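Local coordinates for glucose import ATP-binding protein GlcV (Sulfolobus solfataricus, PDB 1OXX), which hydrolyses ATP to power glucose uptake, as the ATP-binding subunit of an archaeal ABC transporter, at residues E243-E248 with I276-V281; G259-P264 with I294-G299. The protein carries 1 engineered substitution. One frame throughout, in Å; residues are numbered along the deposited sequence.

Interaction 1: residues E243-E248 with I276-V281; sequences EINELE and IRPEDV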
# COMPACT_ATOMS: atom_id res chain seq x y z
N GLU A 243 -9.45 -5.94 3.96
CA GLU A 243 -10.09 -7.22 4.22
C GLU A 243 -11.45 -7.30 3.55
O GLU A 243 -12.22 -6.33 3.54
CB GLU A 243 -10.27 -7.45 5.72
CG GLU A 243 -8.97 -7.57 6.47
CD GLU A 243 -9.14 -8.24 7.83
OE1 GLU A 243 -10.15 -7.95 8.50
OE2 GLU A 243 -8.25 -9.03 8.21
N ILE A 244 -11.73 -8.47 3.00
CA ILE A 244 -13.02 -8.71 2.39
C ILE A 244 -13.33 -10.20 2.35
O ILE A 244 -12.43 -11.03 2.21
CB ILE A 244 -13.08 -8.10 0.96
CG1 ILE A 244 -14.53 -8.07 0.46
CG2 ILE A 244 -12.19 -8.88 0.01
CD1 ILE A 244 -14.77 -7.13 -0.71
N ASN A 245 -14.61 -10.52 2.52
CA ASN A 245 -15.12 -11.85 2.32
C ASN A 245 -15.46 -12.04 0.84
O ASN A 245 -16.15 -11.22 0.25
CB ASN A 245 -16.40 -12.05 3.14
CG ASN A 245 -16.14 -11.97 4.61
OD1 ASN A 245 -15.57 -12.90 5.19
ND2 ASN A 245 -16.58 -10.88 5.25
N GLU A 246 -14.98 -13.14 0.27
CA GLU A 246 -15.25 -13.49 -1.12
C GLU A 246 -16.08 -14.76 -1.15
O GLU A 246 -15.65 -15.80 -0.62
CB GLU A 246 -13.94 -13.73 -1.87
CG GLU A 246 -12.92 -12.61 -1.74
CD GLU A 246 -11.60 -12.93 -2.42
OE1 GLU A 246 -11.54 -13.83 -3.29
OE2 GLU A 246 -10.61 -12.24 -2.08
N LEU A 247 -17.26 -14.68 -1.76
CA LEU A 247 -18.16 -15.83 -1.83
C LEU A 247 -18.62 -16.01 -3.25
O LEU A 247 -18.77 -15.03 -3.97
CB LEU A 247 -19.42 -15.61 -0.99
CG LEU A 247 -19.29 -15.40 0.50
CD1 LEU A 247 -19.12 -13.93 0.72
CD2 LEU A 247 -20.51 -15.92 1.23
N GLU A 248 -18.88 -17.24 -3.64
CA GLU A 248 -19.38 -17.52 -4.98
C GLU A 248 -20.78 -18.11 -4.88
O GLU A 248 -21.07 -18.96 -4.04
CB GLU A 248 -18.47 -18.52 -5.71
CG GLU A 248 -18.92 -18.80 -7.14
CD GLU A 248 -18.14 -19.89 -7.85
OE1 GLU A 248 -16.90 -19.95 -7.68
OE2 GLU A 248 -18.75 -20.69 -8.61
N ILE A 276 -18.03 -8.84 0.37
CA ILE A 276 -18.62 -8.10 1.49
C ILE A 276 -17.57 -7.97 2.59
O ILE A 276 -17.03 -8.95 3.10
CB ILE A 276 -19.97 -8.74 1.98
CG1 ILE A 276 -20.70 -7.82 2.97
CG2 ILE A 276 -19.78 -10.14 2.56
CD1 ILE A 276 -21.44 -6.65 2.31
N ARG A 277 -17.23 -6.72 2.89
CA ARG A 277 -16.21 -6.48 3.90
C ARG A 277 -16.73 -6.80 5.31
O ARG A 277 -17.94 -6.68 5.57
CB ARG A 277 -15.70 -5.05 3.80
CG ARG A 277 -15.00 -4.75 2.49
CD ARG A 277 -14.14 -3.47 2.55
NE ARG A 277 -13.69 -3.10 1.22
CZ ARG A 277 -12.67 -3.65 0.58
NH1 ARG A 277 -11.92 -4.59 1.16
NH2 ARG A 277 -12.35 -3.24 -0.64
N PRO A 278 -15.85 -7.20 6.22
CA PRO A 278 -16.30 -7.58 7.58
C PRO A 278 -17.07 -6.50 8.31
O PRO A 278 -17.98 -6.82 9.06
CB PRO A 278 -15.00 -7.94 8.28
CG PRO A 278 -13.96 -7.26 7.50
CD PRO A 278 -14.40 -7.37 6.07
N GLU A 279 -16.74 -5.22 8.11
CA GLU A 279 -17.47 -4.15 8.77
C GLU A 279 -18.89 -4.00 8.24
O GLU A 279 -19.70 -3.32 8.85
CB GLU A 279 -16.72 -2.83 8.63
CG GLU A 279 -16.62 -2.30 7.21
CD GLU A 279 -15.32 -2.66 6.51
OE1 GLU A 279 -14.71 -3.69 6.85
OE2 GLU A 279 -14.92 -1.89 5.58
N ASP A 280 -19.17 -4.64 7.11
CA ASP A 280 -20.47 -4.54 6.46
C ASP A 280 -21.33 -5.76 6.68
O ASP A 280 -22.29 -6.00 5.94
CB ASP A 280 -20.29 -4.26 4.97
CG ASP A 280 -19.57 -2.96 4.72
OD1 ASP A 280 -19.83 -1.97 5.46
OD2 ASP A 280 -18.70 -2.88 3.82
N VAL A 281 -20.96 -6.53 7.70
CA VAL A 281 -21.70 -7.73 8.12
C VAL A 281 -22.06 -7.58 9.60
O VAL A 281 -21.25 -7.09 10.39
CB VAL A 281 -20.84 -8.99 7.94
CG1 VAL A 281 -21.54 -10.26 8.49
CG2 VAL A 281 -20.44 -9.19 6.50
O HOH W 1 -12.21 -4.56 6.12

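Interaction 2: residues G259-P264 with I294-G299; sequences GSLRFP and ILVGKG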
# COMPACT_ATOMS: atom_id res chain seq x y z
N GLY A 259 -26.14 -21.17 -0.52
CA GLY A 259 -26.75 -21.92 0.55
C GLY A 259 -27.95 -21.17 1.08
O GLY A 259 -28.84 -20.77 0.33
N SER A 260 -27.97 -20.95 2.38
CA SER A 260 -29.08 -20.26 3.03
C SER A 260 -28.97 -18.72 2.97
O SER A 260 -29.74 -18.02 3.62
CB SER A 260 -29.15 -20.70 4.48
OG SER A 260 -27.92 -20.48 5.13
N LEU A 261 -28.00 -18.20 2.24
CA LEU A 261 -27.92 -16.77 2.04
C LEU A 261 -28.35 -16.40 0.63
O LEU A 261 -28.15 -17.16 -0.33
CB LEU A 261 -26.50 -16.27 2.28
CG LEU A 261 -25.91 -16.49 3.66
CD1 LEU A 261 -24.54 -15.80 3.71
CD2 LEU A 261 -26.81 -15.96 4.75
N ARG A 262 -28.94 -15.22 0.51
CA ARG A 262 -29.35 -14.67 -0.77
C ARG A 262 -29.09 -13.17 -0.78
O ARG A 262 -29.70 -12.43 0.01
CB ARG A 262 -30.81 -14.97 -1.07
CG ARG A 262 -31.18 -14.76 -2.53
CD ARG A 262 -32.52 -15.36 -2.90
NE ARG A 262 -33.59 -14.79 -2.10
CZ ARG A 262 -34.78 -15.32 -1.97
NH1 ARG A 262 -35.08 -16.46 -2.59
NH2 ARG A 262 -35.69 -14.71 -1.21
N PHE A 263 -28.21 -12.72 -1.67
CA PHE A 263 -27.82 -11.31 -1.78
C PHE A 263 -28.60 -10.67 -2.91
O PHE A 263 -28.64 -11.21 -4.00
CB PHE A 263 -26.32 -11.21 -2.07
CG PHE A 263 -25.47 -11.65 -0.93
CD1 PHE A 263 -25.19 -12.99 -0.74
CD2 PHE A 263 -24.97 -10.73 -0.02
CE1 PHE A 263 -24.42 -13.40 0.34
CE2 PHE A 263 -24.19 -11.14 1.04
CZ PHE A 263 -23.93 -12.48 1.22
N PRO A 264 -29.23 -9.54 -2.63
CA PRO A 264 -30.12 -8.88 -3.60
C PRO A 264 -29.41 -8.06 -4.67
O PRO A 264 -29.58 -6.84 -4.81
CB PRO A 264 -30.99 -7.98 -2.71
CG PRO A 264 -30.14 -7.67 -1.58
CD PRO A 264 -29.26 -8.87 -1.32
N ILE A 294 -29.71 -4.98 6.08
CA ILE A 294 -30.67 -5.88 5.44
C ILE A 294 -30.31 -7.34 5.71
O ILE A 294 -29.13 -7.74 5.69
CB ILE A 294 -30.79 -5.68 3.91
CG1 ILE A 294 -29.46 -5.92 3.20
CG2 ILE A 294 -31.41 -4.33 3.59
CD1 ILE A 294 -29.61 -6.24 1.74
N LEU A 295 -31.35 -8.13 5.91
CA LEU A 295 -31.22 -9.56 6.10
C LEU A 295 -30.87 -10.27 4.80
O LEU A 295 -31.51 -10.02 3.77
CB LEU A 295 -32.56 -10.13 6.54
CG LEU A 295 -32.83 -10.31 8.03
CD1 LEU A 295 -34.26 -10.77 8.21
CD2 LEU A 295 -31.87 -11.33 8.63
N VAL A 296 -29.85 -11.12 4.84
CA VAL A 296 -29.54 -11.95 3.68
C VAL A 296 -29.73 -13.45 3.95
O VAL A 296 -29.67 -14.26 3.04
CB VAL A 296 -28.14 -11.65 3.08
CG1 VAL A 296 -28.12 -10.25 2.49
CG2 VAL A 296 -27.02 -11.85 4.10
N GLY A 297 -29.99 -13.83 5.20
CA GLY A 297 -30.31 -15.21 5.49
C GLY A 297 -29.76 -15.74 6.79
O GLY A 297 -29.40 -14.97 7.67
N LYS A 298 -29.73 -17.06 6.91
CA LYS A 298 -29.26 -17.75 8.10
C LYS A 298 -27.85 -18.28 7.89
O LYS A 298 -27.43 -18.58 6.78
CB LYS A 298 -30.16 -18.95 8.39
CG LYS A 298 -31.62 -18.64 8.60
CD LYS A 298 -32.48 -19.88 8.41
CE LYS A 298 -32.13 -21.00 9.36
NZ LYS A 298 -33.10 -22.14 9.23
N GLY A 299 -27.14 -18.43 9.00
CA GLY A 299 -25.82 -19.02 8.96
C GLY A 299 -25.55 -19.76 10.25
O GLY A 299 -26.36 -19.77 11.15
O HOH W 2 -31.97 -18.12 4.96
O HOH W 3 -31.63 -10.27 0.96

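Interaction 1: residues E243-E248 with I276-V281
Asn245 grips Ile276 O twice. Its backbone N donates at 2.9 Å to Ile276 O, and its side-chain ND2 donates to Ile276 O at the same distance. The two donors come from opposite faces of the carbonyl plane, and ND2 is the less tilted. Ile276 N returns a bond of 3.0 Å to Asn245 O, which completes a hydrogen-bonded antiparallel pair. Asn245 CG lies beside its own backbone N (chi1 -65°), and the second torsion, -73°, turns ND2 toward Ile276 O. The other end of this amide is held by Phe325 N, which bonds to OD1.

Arg277 NH1 donates to Glu243 O at 3.0 Å. The oxygen lies near the guanidinium plane, while NH1 stands well above the carbonyl plane. Water 1 joins Glu243 O to Glu279 OE1. Ile244 CD1 sits over the centre of one guanidinium face, 4.2 Å above it. NH1 also bonds to Ala238 O and NH2 to Tyr229 O; Arg277 makes a cation-pi contact with Tyr229 as well.

Further out, Pro278 CD packs on Glu243 O at 3.5 Å. Ile244 CG1 lies against Ile276 N at 3.6 Å. Leu247 CD1 to Ile276 CG2 is looser, 4.3 Å.

The contact pairs the start of strand 245-252, which follows helix 235-241, with the end of strand 271-276. Three backbone carbonyls accept from the Arg277 guanidinium and would probably stabilise its buried charge.

Interaction 2: residues G259-P264 with I294-G299
Val296 CB lies over one face of the Phe263 ring. The nearest atoms of the two side chains are Phe263 CD2 and Val296 CG1, 4.1 Å apart. On the rest of the valine, CG2 meets Leu261 CD2 at 4.2 Å, and CG1 also touches Pro264 CD. Pro264 and Ile294 meet tip to tip, with Pro264 CG 3.7 Å from Ile294 CD1.

The backbones run nearly antiparallel, at 157°, but pair only briefly. Arg262 N donates to Val296 O at 2.8 Å. Leu261 CA also points a C-H at Val296 O. Strand 261-263 is an edge strand of one sheet in the C-terminal domain, and strand 294-307 belongs to another, consistent with an OB-like C-terminal domain. Strand 294-307 has a classic beta bulge here, with Val296 and Gly297 set against the single residue Val340. At Gly297 a side chain would clash with Ser260 O, and a residue with CB would also jam against the preceding carbonyl at these backbone angles. Gly297 CA instead makes a C-H contact with Ser260 O.

Ser260 OG donates to Lys298 O at 2.6 Å, from above the carbonyl plane. Ser260 OG is also hydrogen-bonded to Leu318 N. An alanine here would probably leave both Lys298 O and Leu318 N without this hydroxyl partner. The backbone bond from Lys298 N to Ser260 O is weak, at 3.4 Å, and water 2 bridges the two atoms as well. Water 3 donates to both Arg262 O and Leu295 O.

In the fold
Interactions 1 and 2 both lie in the C-terminal part of the chain, with centres about 13 Å apart. Their nearest atoms are about 5 Å apart, so they do not touch. Strands 245-252 and 261-263 belong to one antiparallel sheet, with strand 255-258 between them. Along the chain the two contacts cross, because their segments alternate. Interaction 1 pairs inner strands of this sheet at the end near helix 235-241. Interaction 2 joins its edge strand to the neighbouring sheet, through strand 294-307. Residues 276-281 lead into strand 281-284 of that second sheet. Both contacts lie away from the residues inferred to bind ATP, such as Lys44 and Glu166.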